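Local coordinates for protein ectonucleotide pyrophosphatase/phosphodiesterase family member 5 (Mus musculus, PDB 5VEO) that probably hydrolyses phosphodiester or pyrophosphate bonds of nucleotides as a zinc-dependent ectoenzyme, captured here as an inactive variant in complex with AMP, at residues Asp239-Lys244 and Gly274-Leu279; Asp266-Ala271 and Gln300-Val305; Glu245-Ile250 and Ala256-Lys261. The protein carries 1 engineered substitution. All blocks are in the same frame, centred on the assembly; numbering follows the deposited sequence.

Overall arrangement
The three contacts tie together one small alpha-beta unit, a four-stranded antiparallel sheet with helix 265-272 packed on it; their centres lie about 25 to 29 Å from the chain's centre. Interaction 3 is the hairpin of strand 247-249, at the edge, and strand 255-260 next to it. Interaction 2, its centre about 8 Å away, sets helix 265-272 against the neighbouring strand 302-306. Interaction 1, centred about 10 Å from interaction 2 and about 13 Å from interaction 3, pins the loop before the hairpin to the glycosylated turn leading into strand 279-283. Along the chain interaction 3 is nested inside interaction 1, whose segments alternate with those of interaction 2, so the unit is interlaced.

Interaction 1: Asp239-Lys244 and Gly274-Leu279; sequences DRYLDK and GAHPNL. With NAG (2-acetamido-2-deoxy-beta-D-glucopyranose), chain B.
A type I beta turn, His276 to Leu279, carries an N-linked glycan at Asn278, and the loop 239-244 reaches it through Tyr241, whose ring packs on Ala275 and whose hydroxyl meets His276. Ala275 CB sits over one face of the tyrosine ring in a CH-pi contact, 4.1 Å from the centroid of Tyr241, and comes closest at Tyr241 CD1. The other face is backed by Arg240 CB, over the ring centre, so the aromatic plane is sandwiched. With CG anti to its own carbonyl carbon (chi1 -44°), Tyr241 extends its hydroxyl to the edge of the imidazole, Tyr241 OH lying 3.6 Å from His276 CD2 near the ring plane. A water donates to Ala275 O at 2.8 Å; its approach to Tyr241 OH is too short to be trusted as a bond. The imidazole is held in turn by Asn278 N, which donates to His276 ND1 at 3.0 Å, nearly in the ring plane, while the ring of Trp310 meets it. Within the turn, Asn278 ND2 is bonded to C1 of the sugar and also hydrogen-bonded to Asp307. With an alanine here, Ala275 CB would probably lose the ring face it rests on, and the edge of the His276 ring its hydroxyl neighbour. Across the two segments, then, the grip is a CH-pi face plus an edge contact at His276 CD2, with the histidine ring oriented by Asn278 N.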
loop_
_atom_site.group_PDB
_atom_site.type_symbol
_atom_site.label_atom_id
_atom_site.label_comp_id
_atom_site.label_asym_id
_atom_site.label_seq_id
_atom_site.Cartn_x
_atom_site.Cartn_y
_atom_site.Cartn_z
ATOM N N ASP A 239 24.165 9.946 -12.238
ATOM C CA ASP A 239 24.963 10.877 -13.019
ATOM C C ASP A 239 26.394 10.392 -13.217
ATOM O O ASP A 239 27.170 11.063 -13.916
ATOM C CB ASP A 239 24.891 12.278 -12.391
ATOM C CG ASP A 239 25.568 12.382 -11.047
ATOM O OD1 ASP A 239 25.979 11.344 -10.486
ATOM O OD2 ASP A 239 25.668 13.530 -10.546
ATOM N N ARG A 240 26.747 9.223 -12.682
ATOM C CA ARG A 240 27.974 8.557 -13.099
ATOM C C ARG A 240 27.845 7.947 -14.488
ATOM O O ARG A 240 28.866 7.673 -15.129
ATOM C CB ARG A 240 28.355 7.462 -12.107
ATOM C CG ARG A 240 28.896 7.965 -10.757
ATOM C CD ARG A 240 29.551 6.831 -9.943
ATOM N NE ARG A 240 30.284 5.905 -10.812
ATOM C CZ ARG A 240 30.910 4.801 -10.419
ATOM N NH1 ARG A 240 30.920 4.438 -9.143
ATOM N NH2 ARG A 240 31.529 4.059 -11.326
ATOM N N TYR A 241 26.623 7.754 -14.973
ATOM C CA TYR A 241 26.350 7.078 -16.236
ATOM C C TYR A 241 25.600 7.927 -17.242
ATOM O O TYR A 241 25.812 7.755 -18.447
ATOM C CB TYR A 241 25.513 5.814 -15.990
ATOM C CG TYR A 241 26.011 5.017 -14.816
ATOM C CD1 TYR A 241 27.196 4.306 -14.897
ATOM C CD2 TYR A 241 25.313 4.997 -13.616
ATOM C CE1 TYR A 241 27.677 3.596 -13.818
ATOM C CE2 TYR A 241 25.776 4.278 -12.539
ATOM C CZ TYR A 241 26.960 3.580 -12.643
ATOM O OH TYR A 241 27.413 2.866 -11.562
ATOM N N LEU A 242 24.715 8.811 -16.781
ATOM C CA LEU A 242 23.750 9.496 -17.624
ATOM C C LEU A 242 23.928 10.996 -17.506
ATOM O O LEU A 242 24.212 11.519 -16.421
ATOM C CB LEU A 242 22.300 9.171 -17.228
ATOM C CG LEU A 242 21.779 7.743 -17.238
ATOM C CD1 LEU A 242 20.315 7.700 -16.757
ATOM C CD2 LEU A 242 21.899 7.162 -18.625
ATOM N N ASP A 243 23.734 11.673 -18.636
ATOM C CA ASP A 243 23.650 13.121 -18.681
ATOM C C ASP A 243 22.260 13.554 -18.227
ATOM O O ASP A 243 21.264 13.237 -18.882
ATOM C CB ASP A 243 23.948 13.572 -20.110
ATOM C CG ASP A 243 23.894 15.066 -20.287
ATOM O OD1 ASP A 243 23.333 15.766 -19.417
ATOM O OD2 ASP A 243 24.412 15.530 -21.334
ATOM N N LYS A 244 22.193 14.274 -17.103
ATOM C CA LYS A 244 20.912 14.662 -16.518
ATOM C C LYS A 244 20.054 15.495 -17.462
ATOM O O LYS A 244 18.830 15.543 -17.286
ATOM C CB LYS A 244 21.153 15.436 -15.221
ATOM C CG LYS A 244 21.866 16.770 -15.416
ATOM C CD LYS A 244 22.250 17.413 -14.079
ATOM C CE LYS A 244 23.023 18.721 -14.261
ATOM N NZ LYS A 244 22.328 19.677 -15.169
ATOM N N GLY A 274 23.228 -2.679 -17.735
ATOM C CA GLY A 274 24.459 -3.374 -17.405
ATOM C C GLY A 274 25.540 -2.506 -16.806
ATOM O O GLY A 274 26.667 -2.984 -16.612
ATOM N N ALA A 275 25.221 -1.258 -16.457
ATOM C CA ALA A 275 26.229 -0.339 -15.953
ATOM C C ALA A 275 26.565 -0.591 -14.489
ATOM O O ALA A 275 27.705 -0.362 -14.063
ATOM C CB ALA A 275 25.741 1.090 -16.128
ATOM N N HIS A 276 25.587 -1.038 -13.711
ATOM C CA HIS A 276 25.780 -1.346 -12.305
ATOM C C HIS A 276 25.167 -2.713 -12.024
ATOM O O HIS A 276 24.036 -2.980 -12.460
ATOM C CB HIS A 276 25.142 -0.281 -11.419
ATOM C CG HIS A 276 25.552 -0.390 -9.992
ATOM N ND1 HIS A 276 25.124 -1.415 -9.178
ATOM C CD2 HIS A 276 26.395 0.364 -9.247
ATOM C CE1 HIS A 276 25.682 -1.281 -7.988
ATOM N NE2 HIS A 276 26.451 -0.203 -8.000
ATOM N N PRO A 277 25.869 -3.601 -11.312
ATOM C CA PRO A 277 25.357 -4.972 -11.127
ATOM C C PRO A 277 24.045 -5.035 -10.374
ATOM O O PRO A 277 23.312 -6.028 -10.506
ATOM C CB PRO A 277 26.481 -5.666 -10.340
ATOM C CG PRO A 277 27.274 -4.542 -9.710
ATOM C CD PRO A 277 27.187 -3.403 -10.683
ATOM N N ASN A 278 23.719 -4.013 -9.586
ATOM C CA ASN A 278 22.519 -4.046 -8.754
ATOM C C ASN A 278 21.421 -3.135 -9.279
ATOM O O ASN A 278 20.444 -2.860 -8.571
ATOM C CB ASN A 278 22.879 -3.703 -7.308
ATOM C CG ASN A 278 23.868 -4.696 -6.747
ATOM O OD1 ASN A 278 25.019 -4.369 -6.496
ATOM N ND2 ASN A 278 23.420 -5.941 -6.587
ATOM N N LEU A 279 21.521 -2.716 -10.530
ATOM C CA LEU A 279 20.471 -1.949 -11.188
ATOM C C LEU A 279 20.098 -2.678 -12.469
ATOM O O LEU A 279 20.901 -2.744 -13.408
ATOM C CB LEU A 279 20.929 -0.526 -11.493
ATOM C CG LEU A 279 19.828 0.346 -12.074
ATOM C CD1 LEU A 279 18.757 0.699 -11.028
ATOM C CD2 LEU A 279 20.436 1.590 -12.631
HETATM C C1 NAG B . 24.248 -7.013 -6.110
HETATM C C2 NAG B . 23.438 -8.214 -5.674
HETATM C C3 NAG B . 24.352 -9.408 -5.360
HETATM C C4 NAG B . 25.403 -9.652 -6.441
HETATM C C5 NAG B . 26.083 -8.354 -6.838
HETATM C C6 NAG B . 27.012 -8.506 -8.027
HETATM C C7 NAG B . 21.369 -8.187 -4.319
HETATM C C8 NAG B . 20.772 -7.772 -3.003
HETATM N N2 NAG B . 22.653 -7.870 -4.493
HETATM O O3 NAG B . 23.547 -10.572 -5.236
HETATM O O4 NAG B . 26.403 -10.534 -5.918
HETATM O O5 NAG B . 25.110 -7.384 -7.221
HETATM O O6 NAG B . 28.007 -7.497 -7.947
HETATM O O7 NAG B . 20.719 -8.787 -5.162
HETATM O O HOH W 1 28.946 1.016 -11.986
#

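Interaction 2: Asp266-Ala271 and Gln300-Val305; sequences DEVYDA and QPIVAV
Ile302, the first residue of strand 302-306, packs its CD1 against Val268 and Tyr269 of helix 265-272, and the whole contact between these two segments rests on that one methyl. The helix lies on one face of the four-stranded antiparallel sheet, and Ile302 is a point where the two layers meet. The apolar part comes first. Ile302 CD1 lies 3.8 Å from Val268 CG1, the two side chains crossing at a slant, and 3.9 Å from Tyr269 CB; it also comes to 3.9 Å from the backbone atom Tyr269 N. It reaches them because Ile302 CG1 stands anti to its carbonyl carbon (chi1 -66°) and the chain then continues extended (chi2 175°), carrying the terminal methyl straight out from the sheet toward the helix. Val268 meets it with the branch that is anti to its backbone N (chi1 172°).

The aromatic part is lighter. Tyr269 presents the edge of its ring to the isoleucine methyl, which lies near the ring plane. The ring itself leans on Val281 of strand 279-283 and makes a cation-pi contact with Lys283.

Between the two segments no polar bond is made: the helix uses its own backbone bonds, such as Asp270 N to Asp266 O, and the strand bonds to Ile258 and Ala256 on one neighbour and to Tyr282 and Thr280 on the other. Val281 and Phe265 also touch Ile302. Helix and sheet therefore meet here through dispersion forces and the shielding of buried carbon from water, with the fit set by side-chain shape.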
loop_
_atom_site.group_PDB
_atom_site.type_symbol
_atom_site.label_atom_id
_atom_site.label_comp_id
_atom_site.label_asym_id
_atom_site.label_seq_id
_atom_site.Cartn_x
_atom_site.Cartn_y
_atom_site.Cartn_z
ATOM N N ASP A 266 18.086 5.400 -26.950
ATOM C CA ASP A 266 19.215 4.482 -27.057
ATOM C C ASP A 266 20.382 4.948 -26.209
ATOM O O ASP A 266 21.072 4.130 -25.586
ATOM C CB ASP A 266 19.660 4.338 -28.513
ATOM C CG ASP A 266 18.740 3.462 -29.301
ATOM O OD1 ASP A 266 17.989 2.714 -28.667
ATOM O OD2 ASP A 266 18.788 3.494 -30.549
ATOM N N GLU A 267 20.631 6.256 -26.194
ATOM C CA GLU A 267 21.718 6.786 -25.390
ATOM C C GLU A 267 21.529 6.415 -23.930
ATOM O O GLU A 267 22.456 5.928 -23.272
ATOM C CB GLU A 267 21.782 8.300 -25.524
ATOM C CG GLU A 267 22.785 8.932 -24.568
ATOM C CD GLU A 267 22.781 10.438 -24.609
ATOM O OE1 GLU A 267 22.775 11.007 -25.719
ATOM O OE2 GLU A 267 22.793 11.063 -23.530
ATOM N N VAL A 268 20.328 6.664 -23.407
ATOM C CA VAL A 268 20.044 6.414 -21.995
ATOM C C VAL A 268 20.073 4.926 -21.707
ATOM O O VAL A 268 20.694 4.471 -20.738
ATOM C CB VAL A 268 18.691 7.037 -21.618
ATOM C CG1 VAL A 268 18.268 6.620 -20.207
ATOM C CG2 VAL A 268 18.789 8.532 -21.703
ATOM N N TYR A 269 19.402 4.140 -22.543
ATOM C CA TYR A 269 19.372 2.707 -22.310
ATOM C C TYR A 269 20.773 2.102 -22.388
ATOM O O TYR A 269 21.156 1.312 -21.520
ATOM C CB TYR A 269 18.425 2.029 -23.295
ATOM C CG TYR A 269 18.339 0.552 -23.046
ATOM C CD1 TYR A 269 19.141 -0.329 -23.742
ATOM C CD2 TYR A 269 17.483 0.039 -22.083
ATOM C CE1 TYR A 269 19.085 -1.685 -23.506
ATOM C CE2 TYR A 269 17.418 -1.315 -21.836
ATOM C CZ TYR A 269 18.218 -2.174 -22.556
ATOM O OH TYR A 269 18.158 -3.521 -22.313
ATOM N N ASP A 270 21.558 2.464 -23.422
ATOM C CA ASP A 270 22.873 1.846 -23.597
ATOM C C ASP A 270 23.848 2.260 -22.499
ATOM O O ASP A 270 24.739 1.480 -22.134
ATOM C CB ASP A 270 23.479 2.210 -24.954
ATOM C CG ASP A 270 22.729 1.608 -26.114
ATOM O OD1 ASP A 270 21.895 0.704 -25.899
ATOM O OD2 ASP A 270 22.991 2.040 -27.254
ATOM N N ALA A 271 23.710 3.486 -21.983
ATOM C CA ALA A 271 24.565 3.947 -20.898
ATOM C C ALA A 271 24.219 3.270 -19.580
ATOM O O ALA A 271 25.105 3.046 -18.752
ATOM C CB ALA A 271 24.437 5.457 -20.733
ATOM N N GLN A 300 6.783 4.201 -17.618
ATOM C CA GLN A 300 7.677 4.982 -18.457
ATOM C C GLN A 300 8.480 4.087 -19.401
ATOM O O GLN A 300 8.549 2.871 -19.211
ATOM C CB GLN A 300 8.610 5.817 -17.586
ATOM C CG GLN A 300 7.882 6.883 -16.762
ATOM C CD GLN A 300 7.063 7.806 -17.635
ATOM O OE1 GLN A 300 7.516 8.231 -18.702
ATOM N NE2 GLN A 300 5.839 8.102 -17.202
ATOM N N PRO A 301 9.100 4.676 -20.434
ATOM C CA PRO A 301 9.773 3.843 -21.449
ATOM C C PRO A 301 10.919 3.013 -20.913
ATOM O O PRO A 301 11.235 1.963 -21.491
ATOM C CB PRO A 301 10.276 4.871 -22.472
ATOM C CG PRO A 301 9.366 6.024 -22.334
ATOM C CD PRO A 301 9.011 6.085 -20.857
ATOM N N ILE A 302 11.588 3.481 -19.861
ATOM C CA ILE A 302 12.665 2.747 -19.212
ATOM C C ILE A 302 12.335 2.701 -17.732
ATOM O O ILE A 302 11.993 3.728 -17.135
ATOM C CB ILE A 302 14.039 3.403 -19.440
ATOM C CG1 ILE A 302 14.422 3.320 -20.919
ATOM C CG2 ILE A 302 15.115 2.734 -18.588
ATOM C CD1 ILE A 302 15.707 4.044 -21.287
ATOM N N VAL A 303 12.450 1.521 -17.149
ATOM C CA VAL A 303 12.227 1.318 -15.724
ATOM C C VAL A 303 13.437 0.561 -15.210
ATOM O O VAL A 303 13.728 -0.539 -15.693
ATOM C CB VAL A 303 10.926 0.551 -15.445
ATOM C CG1 VAL A 303 10.785 0.222 -13.955
ATOM C CG2 VAL A 303 9.733 1.354 -15.894
ATOM N N ALA A 304 14.164 1.168 -14.267
ATOM C CA ALA A 304 15.404 0.617 -13.756
ATOM C C ALA A 304 15.192 0.278 -12.291
ATOM O O ALA A 304 14.883 1.161 -11.486
ATOM C CB ALA A 304 16.561 1.597 -13.936
ATOM N N VAL A 305 15.364 -0.997 -11.951
ATOM C CA VAL A 305 14.975 -1.531 -10.652
ATOM C C VAL A 305 16.233 -1.865 -9.863
ATOM O O VAL A 305 17.054 -2.690 -10.298
ATOM C CB VAL A 305 14.092 -2.780 -10.798
ATOM C CG1 VAL A 305 13.731 -3.311 -9.419
ATOM C CG2 VAL A 305 12.857 -2.487 -11.644
#

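Interaction 3: Glu245-Ile250 and Ala256-Lys261; sequences EHYTLI and AAILPK
Tyr247, Leu249, Ile258 and Pro260 share the face of the hairpin that turns toward helix 265-272, and here the side chains pack against each other. The backbones are closest at Tyr247 CA and Pro260 CA, 4.0 Å apart. A chi1 of 68° turns the Tyr247 ring over this face, so that Tyr247 CD2 meets Ile258 CG2 at 3.9 Å, oblique to the ring; its hydroxyl is bonded to Gln314. Leu249 CD1 touches both Ile258 CG1 and Ala256 CB. The two strands form an antiparallel beta hairpin, with 247-249 at the edge of the four-stranded sheet. Thr248 and Leu259 make its hydrogen-bonded pair, each backbone N bonded to the other's O at 2.9 Å. Ile250 N to Ala257 O (2.8 Å) and Lys261 N to His246 O add a bond at either end. On the opposite face Thr248 and Leu259 stay partly exposed, and a water spans Thr248 OG1 and Leu259 O, although Phe82 touches Leu259 and Ile250 there. At the exposed end, Lys261 is bent at chi2 and lays its aliphatic chain along the backbone, Lys261 CE reaching to 3.4 Å from Glu245 O, with its ammonium group making no salt bridge to the Glu245 carboxylate.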
loop_
_atom_site.group_PDB
_atom_site.type_symbol
_atom_site.label_atom_id
_atom_site.label_comp_id
_atom_site.label_asym_id
_atom_site.label_seq_id
_atom_site.Cartn_x
_atom_site.Cartn_y
_atom_site.Cartn_z
ATOM N N GLU A 245 20.650 16.155 -18.453
ATOM C CA GLU A 245 19.873 16.943 -19.401
ATOM C C GLU A 245 19.119 16.092 -20.409
ATOM O O GLU A 245 18.287 16.628 -21.145
ATOM C CB GLU A 245 20.775 17.901 -20.184
ATOM C CG GLU A 245 21.539 18.893 -19.342
ATOM C CD GLU A 245 20.634 19.814 -18.547
ATOM O OE1 GLU A 245 19.559 20.192 -19.065
ATOM O OE2 GLU A 245 21.001 20.160 -17.400
ATOM N N HIS A 246 19.391 14.796 -20.480
ATOM C CA HIS A 246 18.866 13.978 -21.560
ATOM C C HIS A 246 17.744 13.055 -21.122
ATOM O O HIS A 246 17.311 12.214 -21.914
ATOM C CB HIS A 246 20.001 13.182 -22.199
ATOM C CG HIS A 246 20.961 14.041 -22.962
ATOM N ND1 HIS A 246 22.144 13.564 -23.481
ATOM C CD2 HIS A 246 20.906 15.353 -23.293
ATOM C CE1 HIS A 246 22.779 14.544 -24.099
ATOM N NE2 HIS A 246 22.046 15.639 -24.005
ATOM N N TYR A 247 17.261 13.185 -19.888
ATOM C CA TYR A 247 16.109 12.411 -19.450
ATOM C C TYR A 247 15.413 13.139 -18.308
ATOM O O TYR A 247 15.972 14.045 -17.682
ATOM C CB TYR A 247 16.522 11.001 -19.016
ATOM C CG TYR A 247 17.354 10.971 -17.748
ATOM C CD1 TYR A 247 18.711 11.266 -17.779
ATOM C CD2 TYR A 247 16.780 10.653 -16.523
ATOM C CE1 TYR A 247 19.482 11.244 -16.627
ATOM C CE2 TYR A 247 17.544 10.623 -15.359
ATOM C CZ TYR A 247 18.896 10.908 -15.421
ATOM O OH TYR A 247 19.654 10.899 -14.269
ATOM N N THR A 248 14.178 12.719 -18.030
ATOM C CA THR A 248 13.440 13.174 -16.859
ATOM C C THR A 248 13.236 11.980 -15.941
ATOM O O THR A 248 12.830 10.901 -16.392
ATOM C CB THR A 248 12.089 13.795 -17.238
ATOM O OG1 THR A 248 12.290 14.845 -18.188
ATOM C CG2 THR A 248 11.382 14.373 -16.006
ATOM N N LEU A 249 13.539 12.169 -14.661
ATOM C CA LEU A 249 13.354 11.128 -13.657
ATOM C C LEU A 249 11.980 11.344 -13.034
ATOM O O LEU A 249 11.771 12.284 -12.269
ATOM C CB LEU A 249 14.482 11.185 -12.631
ATOM C CG LEU A 249 14.624 10.040 -11.641
ATOM C CD1 LEU A 249 14.734 8.678 -12.327
ATOM C CD2 LEU A 249 15.850 10.313 -10.765
ATOM N N ILE A 250 11.031 10.481 -13.400
ATOM C CA ILE A 250 9.646 10.604 -12.955
ATOM C C ILE A 250 9.478 10.111 -11.519
ATOM O O ILE A 250 8.685 10.669 -10.746
ATOM C CB ILE A 250 8.739 9.834 -13.933
ATOM C CG1 ILE A 250 8.911 10.349 -15.364
ATOM C CG2 ILE A 250 7.280 9.909 -13.504
ATOM C CD1 ILE A 250 8.668 11.802 -15.511
ATOM N N ALA A 256 13.423 3.395 -10.600
ATOM C CA ALA A 256 13.621 4.636 -11.336
ATOM C C ALA A 256 12.801 4.584 -12.620
ATOM O O ALA A 256 13.032 3.730 -13.485
ATOM C CB ALA A 256 15.104 4.842 -11.635
ATOM N N ALA A 257 11.851 5.486 -12.729
ATOM C CA ALA A 257 10.979 5.579 -13.890
ATOM C C ALA A 257 11.548 6.699 -14.741
ATOM O O ALA A 257 11.521 7.861 -14.329
ATOM C CB ALA A 257 9.544 5.857 -13.465
ATOM N N ILE A 258 12.104 6.336 -15.897
ATOM C CA ILE A 258 12.960 7.214 -16.689
ATOM C C ILE A 258 12.279 7.507 -18.019
ATOM O O ILE A 258 11.903 6.585 -18.750
ATOM C CB ILE A 258 14.345 6.582 -16.895
ATOM C CG1 ILE A 258 15.090 6.548 -15.553
ATOM C CG2 ILE A 258 15.164 7.356 -17.957
ATOM C CD1 ILE A 258 16.358 5.752 -15.564
ATOM N N LEU A 259 12.123 8.788 -18.317
ATOM C CA LEU A 259 11.581 9.250 -19.592
ATOM C C LEU A 259 12.705 9.932 -20.353
ATOM O O LEU A 259 13.009 11.108 -20.086
ATOM C CB LEU A 259 10.424 10.219 -19.362
ATOM C CG LEU A 259 9.807 10.853 -20.619
ATOM C CD1 LEU A 259 9.306 9.791 -21.553
ATOM C CD2 LEU A 259 8.689 11.774 -20.197
ATOM N N PRO A 260 13.379 9.240 -21.273
ATOM C CA PRO A 260 14.423 9.898 -22.059
ATOM C C PRO A 260 13.822 11.031 -22.868
ATOM O O PRO A 260 12.673 10.951 -23.307
ATOM C CB PRO A 260 14.949 8.780 -22.968
ATOM C CG PRO A 260 14.577 7.520 -22.280
ATOM C CD PRO A 260 13.252 7.820 -21.625
ATOM N N LYS A 261 14.594 12.099 -23.031
ATOM C CA LYS A 261 14.209 13.141 -23.967
ATOM C C LYS A 261 14.156 12.566 -25.376
ATOM O O LYS A 261 14.690 11.492 -25.662
ATOM C CB LYS A 261 15.194 14.303 -23.913
ATOM C CG LYS A 261 15.358 14.886 -22.538
ATOM C CD LYS A 261 14.475 16.071 -22.272
ATOM C CE LYS A 261 14.915 16.686 -20.953
ATOM N NZ LYS A 261 14.555 18.113 -20.770
HETATM O O HOH W 2 12.297 13.679 -20.646
#